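Local coordinates for protein multicopper oxidase (Arthrobacter sp. FB24, PDB 3GDC) that probably oxidises phenolic or related substrates with molecular oxygen at copper centres, as a two-domain, laccase-like multicopper oxidase working as a trimer, at residues R97-D101 / F117-F121. Numbering follows the deposited sequence.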
loop_
_atom_site.group_PDB
_atom_site.type_symbol
_atom_site.label_atom_id
_atom_site.label_comp_id
_atom_site.label_asym_id
_atom_site.label_seq_id
_atom_site.Cartn_x
_atom_site.Cartn_y
_atom_site.Cartn_z
ATOM N N ARG A 97 5.019 -4.655 -28.236
ATOM C CA ARG A 97 6.395 -4.490 -28.672
ATOM C C ARG A 97 6.946 -3.133 -28.239
ATOM O O ARG A 97 6.184 -2.191 -27.998
ATOM C CB ARG A 97 6.473 -4.654 -30.196
ATOM C CG ARG A 97 6.121 -6.067 -30.629
ATOM C CD ARG A 97 6.044 -6.202 -32.142
ATOM N NE ARG A 97 4.793 -5.658 -32.665
ATOM C CZ ARG A 97 4.693 -4.527 -33.355
ATOM N NH1 ARG A 97 5.776 -3.815 -33.630
ATOM N NH2 ARG A 97 3.503 -4.124 -33.784
ATOM N N ALA A 98 8.270 -3.026 -28.163
ATOM C CA ALA A 98 8.933 -1.797 -27.709
ATOM C C ALA A 98 8.626 -0.547 -28.551
ATOM O O ALA A 98 8.477 0.554 -28.013
ATOM C CB ALA A 98 10.458 -2.024 -27.587
ATOM N N THR A 99 8.520 -0.719 -29.871
ATOM C CA THR A 99 8.170 0.377 -30.774
ATOM C C THR A 99 6.713 0.829 -30.643
ATOM O O THR A 99 6.316 1.841 -31.230
ATOM C CB THR A 99 8.380 -0.036 -32.245
ATOM O OG1 THR A 99 7.741 -1.297 -32.455
ATOM C CG2 THR A 99 9.872 -0.138 -32.578
ATOM N N MET A 100 5.917 0.060 -29.901
ATOM C CA MET A 100 4.499 0.376 -29.689
ATOM C C MET A 100 4.203 0.845 -28.265
ATOM O O MET A 100 3.042 0.901 -27.848
ATOM C CB MET A 100 3.627 -0.830 -30.052
ATOM C CG MET A 100 3.632 -1.152 -31.554
ATOM S SD MET A 100 2.938 0.203 -32.492
ATOM C CE MET A 100 3.251 -0.332 -34.180
ATOM N N ASP A 101 5.258 1.221 -27.554
ATOM C CA ASP A 101 5.184 1.465 -26.114
ATOM C C ASP A 101 4.880 2.929 -25.773
ATOM O O ASP A 101 4.600 3.261 -24.614
ATOM C CB ASP A 101 6.518 1.007 -25.494
ATOM C CG ASP A 101 6.567 1.152 -23.996
ATOM O OD1 ASP A 101 5.726 0.554 -23.297
ATOM O OD2 ASP A 101 7.484 1.853 -23.524
ATOM N N PHE A 117 -0.129 8.565 -35.330
ATOM C CA PHE A 117 0.535 7.279 -35.214
ATOM C C PHE A 117 -0.486 6.233 -34.824
ATOM O O PHE A 117 -1.349 6.487 -33.985
ATOM C CB PHE A 117 1.652 7.325 -34.162
ATOM C CG PHE A 117 2.452 6.058 -34.066
ATOM C CD1 PHE A 117 3.483 5.803 -34.969
ATOM C CD2 PHE A 117 2.175 5.113 -33.084
ATOM C CE1 PHE A 117 4.228 4.631 -34.892
ATOM C CE2 PHE A 117 2.918 3.928 -32.995
ATOM C CZ PHE A 117 3.949 3.685 -33.900
ATOM N N THR A 118 -0.389 5.065 -35.443
ATOM C CA THR A 118 -1.237 3.938 -35.073
ATOM C C THR A 118 -0.501 2.954 -34.157
ATOM O O THR A 118 0.457 2.291 -34.570
ATOM C CB THR A 118 -1.809 3.218 -36.314
ATOM O OG1 THR A 118 -2.535 4.157 -37.113
ATOM C CG2 THR A 118 -2.745 2.075 -35.900
ATOM N N TYR A 119 -0.965 2.867 -32.911
ATOM C CA TYR A 119 -0.501 1.852 -31.969
ATOM C C TYR A 119 -1.206 0.552 -32.292
ATOM O O TYR A 119 -2.422 0.537 -32.462
ATOM C CB TYR A 119 -0.778 2.266 -30.513
ATOM C CG TYR A 119 -0.045 3.521 -30.118
ATOM C CD1 TYR A 119 1.281 3.465 -29.677
ATOM C CD2 TYR A 119 -0.674 4.768 -30.186
ATOM C CE1 TYR A 119 1.966 4.626 -29.327
ATOM C CE2 TYR A 119 -0.007 5.929 -29.834
ATOM C CZ TYR A 119 1.313 5.848 -29.400
ATOM O OH TYR A 119 1.987 6.992 -29.053
ATOM N N GLU A 120 -0.430 -0.525 -32.382
ATOM C CA GLU A 120 -0.939 -1.859 -32.691
ATOM C C GLU A 120 -0.377 -2.889 -31.721
ATOM O O GLU A 120 0.825 -2.916 -31.469
ATOM C CB GLU A 120 -0.558 -2.256 -34.126
ATOM C CG GLU A 120 -0.878 -1.198 -35.180
ATOM C CD GLU A 120 -0.575 -1.657 -36.600
ATOM O OE1 GLU A 120 -0.317 -2.869 -36.807
ATOM O OE2 GLU A 120 -0.611 -0.799 -37.516
ATOM N N PHE A 121 -1.260 -3.722 -31.178
ATOM C CA PHE A 121 -0.894 -4.822 -30.298
ATOM C C PHE A 121 -2.097 -5.736 -30.111
ATOM O O PHE A 121 -3.209 -5.418 -30.533
ATOM C CB PHE A 121 -0.369 -4.321 -28.932
ATOM C CG PHE A 121 -1.140 -3.154 -28.372
ATOM C CD1 PHE A 121 -2.385 -3.340 -27.774
ATOM C CD2 PHE A 121 -0.621 -1.875 -28.446
ATOM C CE1 PHE A 121 -3.097 -2.254 -27.255
ATOM C CE2 PHE A 121 -1.335 -0.784 -27.941
ATOM C CZ PHE A 121 -2.574 -0.985 -27.349
HETATM O O HOH W 1 2.829 -4.590 -30.174
#
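Met100 meets the ring of Phe117 at its edge, near the ring plane, with SD 3.8 Å from CE2: a Met-aromatic contact in which the sulfur lies 74° off the ring normal. One face of the Tyr119 ring carries CD2 of Phe117, 3.7 Å above its plane and over its centre, while the carbonyl O of Met100 approaches CD1 of Tyr119 obliquely. With CG beside the backbone N (chi1 -68°) and the chain bent at chi2, Met100 turns its sulfur to the strand, where it accepts a weak but fairly straight hydrogen bond from Glu120 N, 3.4 Å from SD; CG lies 3.3 Å from Glu120 O. This illustrates how methionine can serve a polar backbone group and an aromatic edge with one atom; an alanine here would probably leave that N-H without its sulfur acceptor and the edge of Phe117 without its Met-aromatic partner. Beside it, a water accepts from Arg97 N and donates to Glu120 O, each 2.9 Å away, bridging the two backbones. Arg97 NH2 comes near Glu120 O but stands 5.0 Å from Glu120 OE1, too far for a salt bridge, although the opposite charges probably attract. Tyr119 OH is hydrogen-bonded to Ile90 N, and the Tyr119 side chain lies about 9 Å from a bound copper. Residues 97-101, in the connection between strands 91-92 and 116-122, lie against the latter, which pairs antiparallel with strand 75-82 in the first cupredoxin-like domain; Asp101 OD2 hydrogen-bonds ND1 of His224 of a neighbouring subunit, a copper ligand there, consistent with copper sites shared between subunits in two-domain multicopper oxidases.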